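Local coordinates for SusD-like carbohydrate binding protein (Bacteroides vulgatus, PDB 3LEW) that probably binds carbohydrate at the outer membrane of a gut Bacteroides, as a SusD-family protein, and is probably involved in nutrient binding, at residues F67-N71 / E72-I76; A267-Q270 / F271-L274. All blocks are in the same frame, centred on the assembly; numbering follows the deposited sequence. Where two conformers were deposited one is given.

Contact 1 of 2, residues F67-N71 / E72-I76; sequences FRTHN and EFSAI
A75 sets its methyl squarely over the imidazole of H70, a CH-pi contact with CB 3.4 Å from the ring centroid and practically on the ring normal. F67 CD2 lies over the centre of the other face, so the imidazole sits between the A75 methyl and CD2 of F67 while its NE2 hydrogen-bonds to T82 at the start of helix 81-103. A75 CB also touches T69 OG1, at 3.3 Å.

The charged pair sits at the more open side. R68 NH1 forms a salt bridge with E72 OE2; the 2.5 Å between them is doubtful, being very short and holding for one of two E72 conformers. The oxygen comes in at the guanidinium edge, near its plane, but the flat groups are turned 78° apart and only NH1 approaches, rather than a flat two-pronged pair. R68 reaches it because its chain bends at chi3 (57°).

Backbone bonds close the helix. E72 N still reaches R68 O in helical fashion, then F73 takes a positive phi and the chain turns back in a Schellman motif: S74 N meets T69 O at 3.0 Å, almost in line with the carbonyl, and F73 N meets H70 O at 3.0 Å from above its carbonyl plane.

Helix 68-71 is thus sealed by its own backbone: T69 O takes S74 N plus weaker approaches from E72 N, A75 N and S74 OG.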
loop_
_atom_site.group_PDB
_atom_site.type_symbol
_atom_site.label_atom_id
_atom_site.label_comp_id
_atom_site.label_asym_id
_atom_site.label_seq_id
_atom_site.Cartn_x
_atom_site.Cartn_y
_atom_site.Cartn_z
ATOM N N PHE A 67 -7.873 -0.112 14.071
ATOM C CA PHE A 67 -6.788 -1.016 13.684
ATOM C C PHE A 67 -5.921 -1.567 14.793
ATOM O O PHE A 67 -4.854 -2.145 14.512
ATOM C CB PHE A 67 -5.938 -0.308 12.637
ATOM C CG PHE A 67 -6.648 -0.183 11.307
ATOM C CD1 PHE A 67 -7.482 0.916 11.034
ATOM C CD2 PHE A 67 -6.464 -1.145 10.334
ATOM C CE1 PHE A 67 -8.152 1.021 9.779
ATOM C CE2 PHE A 67 -7.095 -1.007 9.104
ATOM C CZ PHE A 67 -7.933 0.072 8.836
ATOM N N ARG A 68 -6.399 -1.483 16.029
ATOM C CA ARG A 68 -5.591 -2.004 17.165
ATOM C C ARG A 68 -5.311 -3.516 16.995
ATOM O O ARG A 68 -4.198 -3.934 17.222
ATOM C CB ARG A 68 -6.235 -1.743 18.526
ATOM C CG ARG A 68 -5.351 -2.286 19.727
ATOM C CD ARG A 68 -6.139 -2.413 21.054
ATOM N NE ARG A 68 -7.308 -3.298 20.878
ATOM C CZ ARG A 68 -7.364 -4.594 21.181
ATOM N NH1 ARG A 68 -6.317 -5.217 21.724
ATOM N NH2 ARG A 68 -8.486 -5.275 20.967
ATOM N N THR A 69 -6.306 -4.312 16.594
ATOM C CA THR A 69 -6.115 -5.743 16.465
ATOM C C THR A 69 -5.127 -6.081 15.322
ATOM O O THR A 69 -4.497 -7.100 15.366
ATOM C CB THR A 69 -7.411 -6.520 16.304
ATOM O OG1 THR A 69 -8.099 -6.084 15.116
ATOM C CG2 THR A 69 -8.356 -6.359 17.566
ATOM N N HIS A 70 -5.028 -5.230 14.316
ATOM C CA HIS A 70 -4.056 -5.372 13.231
ATOM C C HIS A 70 -2.660 -5.176 13.773
ATOM O O HIS A 70 -1.753 -5.954 13.427
ATOM C CB HIS A 70 -4.338 -4.398 12.033
ATOM C CG HIS A 70 -5.754 -4.436 11.551
ATOM N ND1 HIS A 70 -6.803 -4.064 12.360
ATOM C CD2 HIS A 70 -6.304 -4.782 10.358
ATOM C CE1 HIS A 70 -7.944 -4.202 11.692
ATOM N NE2 HIS A 70 -7.671 -4.623 10.468
ATOM N N ASN A 71 -2.467 -4.159 14.633
ATOM C CA ASN A 71 -1.171 -3.920 15.248
ATOM C C ASN A 71 -0.736 -5.134 16.078
ATOM O O ASN A 71 0.454 -5.408 16.179
ATOM C CB ASN A 71 -1.221 -2.621 16.053
ATOM C CG ASN A 71 0.145 -1.996 16.343
ATOM O OD1 ASN A 71 0.359 -1.515 17.470
ATOM N ND2 ASN A 71 1.027 -1.897 15.331
ATOM N N GLU A 72 -1.697 -5.848 16.650
ATOM C CA GLU A 72 -1.491 -7.052 17.455
ATOM C C GLU A 72 -1.261 -8.329 16.635
ATOM O O GLU A 72 -0.909 -9.396 17.203
ATOM C CB GLU A 72 -2.759 -7.337 18.258
ATOM C CG GLU A 72 -3.138 -6.323 19.266
ATOM C CD GLU A 72 -4.255 -6.805 20.148
ATOM O OE1 GLU A 72 -5.191 -7.464 19.654
ATOM O OE2 GLU A 72 -4.192 -6.540 21.354
ATOM N N PHE A 73 -1.527 -8.242 15.334
ATOM C CA PHE A 73 -1.498 -9.382 14.390
ATOM C C PHE A 73 -2.666 -10.353 14.524
ATOM O O PHE A 73 -2.616 -11.484 14.007
ATOM C CB PHE A 73 -0.147 -10.130 14.405
ATOM C CG PHE A 73 0.994 -9.301 13.908
ATOM C CD1 PHE A 73 1.286 -9.210 12.566
ATOM C CD2 PHE A 73 1.785 -8.624 14.794
ATOM C CE1 PHE A 73 2.340 -8.411 12.110
ATOM C CE2 PHE A 73 2.804 -7.856 14.371
ATOM C CZ PHE A 73 3.098 -7.733 13.023
ATOM N N SER A 74 -3.729 -9.954 15.216
ATOM C CA SER A 74 -4.876 -10.866 15.315
ATOM C C SER A 74 -5.969 -10.673 14.235
ATOM O O SER A 74 -6.730 -11.626 13.982
ATOM C CB SER A 74 -5.481 -10.811 16.707
ATOM O OG SER A 74 -6.115 -9.598 16.894
ATOM N N ALA A 75 -6.043 -9.473 13.619
ATOM C CA ALA A 75 -7.145 -9.091 12.716
ATOM C C ALA A 75 -7.213 -9.896 11.409
ATOM O O ALA A 75 -8.256 -10.441 11.064
ATOM C CB ALA A 75 -7.079 -7.585 12.377
ATOM N N ILE A 76 -6.103 -9.977 10.689
ATOM C CA ILE A 76 -6.113 -10.598 9.371
ATOM C C ILE A 76 -6.109 -12.134 9.508
ATOM O O ILE A 76 -6.936 -12.811 8.904
ATOM C CB ILE A 76 -4.943 -10.049 8.511
ATOM C CG1 ILE A 76 -5.140 -8.535 8.243
ATOM C CG2 ILE A 76 -4.812 -10.824 7.164
ATOM C CD1 ILE A 76 -6.316 -8.222 7.264
#

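Contact 2 of 2, residues A267-Q270 / F271-L274; sequences ASYQ and FHYL
F271 opens the helical turn by giving its N-H to S268 O (2.9 Å), a bond that continues the 3-10 pattern of 267-270. The donor stands well above the carbonyl plane, and the same oxygen lies in the plane of the F271 ring, at its edge. F271 itself packs on I341 of strand 341-345.

H272 repeats the pattern, its N bonding to Y269 O at 2.9 Å, and adds the main side-chain contact. Its CD2 points down onto the centre of the Y269 ring, 3.7 Å above the plane, in an edge-to-face pair with centroids 4.8 Å apart and planes at 69°. Y269 is brought beneath it by a first torsion that swings CG away from the backbone N (chi1 -162°). Both imidazole nitrogens have partners: ND1 is bonded to Y282 N and NE2 to Q337.

Y273 takes the edge of the same tyrosine: its OH sits in the plane of the Y269 ring, 3.6 Å from Y269 CE1, and is hydrogen-bonded to Y40 O. Its backbone N reaches Q270 O, again from above the carbonyl plane. The Q270 side chain runs back so that NE2 gives its N-H to A267 O at 2.8 Å, on the face of that carbonyl opposite to Q270 N, while OE1 is taken by R50.

L274 N is the second donor to Q270 O, at 3.1 Å; it lies in the carbonyl plane and marks the change to alpha-helical spacing.

In this buried turn the polar ends of Q270, H272 and Y273 all have hydrogen-bond partners. H272 covers one face of Y269 and Y273 OH packs at the edge, while Y269 also stacks with Y40 and its OH hydrogen-bonds to Y283 OH.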
loop_
_atom_site.group_PDB
_atom_site.type_symbol
_atom_site.label_atom_id
_atom_site.label_comp_id
_atom_site.label_asym_id
_atom_site.label_seq_id
_atom_site.Cartn_x
_atom_site.Cartn_y
_atom_site.Cartn_z
ATOM N N ALA A 267 -13.694 7.378 1.235
ATOM C CA ALA A 267 -12.323 6.997 1.462
ATOM C C ALA A 267 -11.637 7.914 2.481
ATOM O O ALA A 267 -10.757 7.452 3.212
ATOM C CB ALA A 267 -11.507 6.976 0.125
ATOM N N SER A 268 -12.066 9.176 2.504
ATOM C CA SER A 268 -11.488 10.177 3.410
ATOM C C SER A 268 -11.550 9.741 4.884
ATOM O O SER A 268 -10.769 10.223 5.711
ATOM C CB SER A 268 -12.194 11.513 3.260
ATOM O OG SER A 268 -12.008 12.060 1.971
ATOM N N TYR A 269 -12.506 8.894 5.226
ATOM C CA TYR A 269 -12.693 8.474 6.605
ATOM C C TYR A 269 -11.415 7.853 7.175
ATOM O O TYR A 269 -11.155 7.944 8.401
ATOM C CB TYR A 269 -13.902 7.516 6.726
ATOM C CG TYR A 269 -14.431 7.357 8.128
ATOM C CD1 TYR A 269 -13.869 6.409 9.003
ATOM C CD2 TYR A 269 -15.490 8.122 8.581
ATOM C CE1 TYR A 269 -14.375 6.237 10.303
ATOM C CE2 TYR A 269 -15.990 7.980 9.872
ATOM C CZ TYR A 269 -15.424 7.009 10.722
ATOM O OH TYR A 269 -15.899 6.832 11.992
ATOM N N GLN A 270 -10.576 7.281 6.325
ATOM C CA GLN A 270 -9.323 6.721 6.810
ATOM C C GLN A 270 -8.310 7.727 7.343
ATOM O O GLN A 270 -7.406 7.351 8.090
ATOM C CB GLN A 270 -8.692 5.797 5.826
ATOM C CG GLN A 270 -8.101 6.418 4.587
ATOM C CD GLN A 270 -8.059 5.344 3.402
ATOM O OE1 GLN A 270 -7.080 4.615 3.299
ATOM N NE2 GLN A 270 -9.062 5.340 2.483
ATOM N N PHE A 271 -8.474 9.009 7.016
ATOM C CA PHE A 271 -7.722 10.076 7.702
ATOM C C PHE A 271 -8.059 10.184 9.192
ATOM O O PHE A 271 -7.260 10.723 9.971
ATOM C CB PHE A 271 -7.889 11.426 6.960
ATOM C CG PHE A 271 -6.927 11.599 5.778
ATOM C CD1 PHE A 271 -7.210 11.038 4.538
ATOM C CD2 PHE A 271 -5.745 12.270 5.926
ATOM C CE1 PHE A 271 -6.332 11.173 3.474
ATOM C CE2 PHE A 271 -4.860 12.425 4.854
ATOM C CZ PHE A 271 -5.158 11.863 3.621
ATOM N N HIS A 272 -9.202 9.672 9.640
ATOM C CA HIS A 272 -9.435 9.591 11.067
ATOM C C HIS A 272 -8.453 8.679 11.820
ATOM O O HIS A 272 -8.272 8.822 13.034
ATOM C CB HIS A 272 -10.876 9.215 11.390
ATOM C CG HIS A 272 -11.870 10.276 11.070
ATOM N ND1 HIS A 272 -11.856 11.523 11.671
ATOM C CD2 HIS A 272 -12.938 10.266 10.238
ATOM C CE1 HIS A 272 -12.888 12.221 11.229
ATOM N NE2 HIS A 272 -13.546 11.492 10.342
ATOM N N TYR A 273 -7.825 7.762 11.091
ATOM C CA TYR A 273 -6.770 6.851 11.590
ATOM C C TYR A 273 -5.381 7.474 11.377
ATOM O O TYR A 273 -4.520 7.479 12.296
ATOM C CB TYR A 273 -6.886 5.458 10.908
ATOM C CG TYR A 273 -8.305 4.905 10.982
ATOM C CD1 TYR A 273 -8.874 4.607 12.204
ATOM C CD2 TYR A 273 -9.071 4.686 9.823
ATOM C CE1 TYR A 273 -10.166 4.152 12.321
ATOM C CE2 TYR A 273 -10.373 4.231 9.915
ATOM C CZ TYR A 273 -10.934 3.977 11.155
ATOM O OH TYR A 273 -12.231 3.525 11.285
ATOM N N LEU A 274 -5.157 7.982 10.176
ATOM C CA LEU A 274 -3.818 8.470 9.758
ATOM C C LEU A 274 -3.441 9.852 10.286
ATOM O O LEU A 274 -2.257 10.139 10.444
ATOM C CB LEU A 274 -3.689 8.510 8.249
ATOM C CG LEU A 274 -3.811 7.208 7.476
ATOM C CD1 LEU A 274 -3.747 7.489 6.006
ATOM C CD2 LEU A 274 -2.676 6.262 7.932
#

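Contact 1 is the end of a short helix and contact 2 the start of one, led into from a 3-10 turn; in each an aromatic side chain is packed by a neighbour a few residues on. They meet directly: F67 CE1 lies 3.8 Å from Y273 CD2, and the two rings pair edge-to-face. Contact 2 is the more buried, its side chains bonding mainly to surrounding loops; contact 1 is only partly buried, with H70 and N71 turned inward and its salt bridge on the more accessible side. Helix 46-54 serves both, since R50 touches F67 and binds Q270.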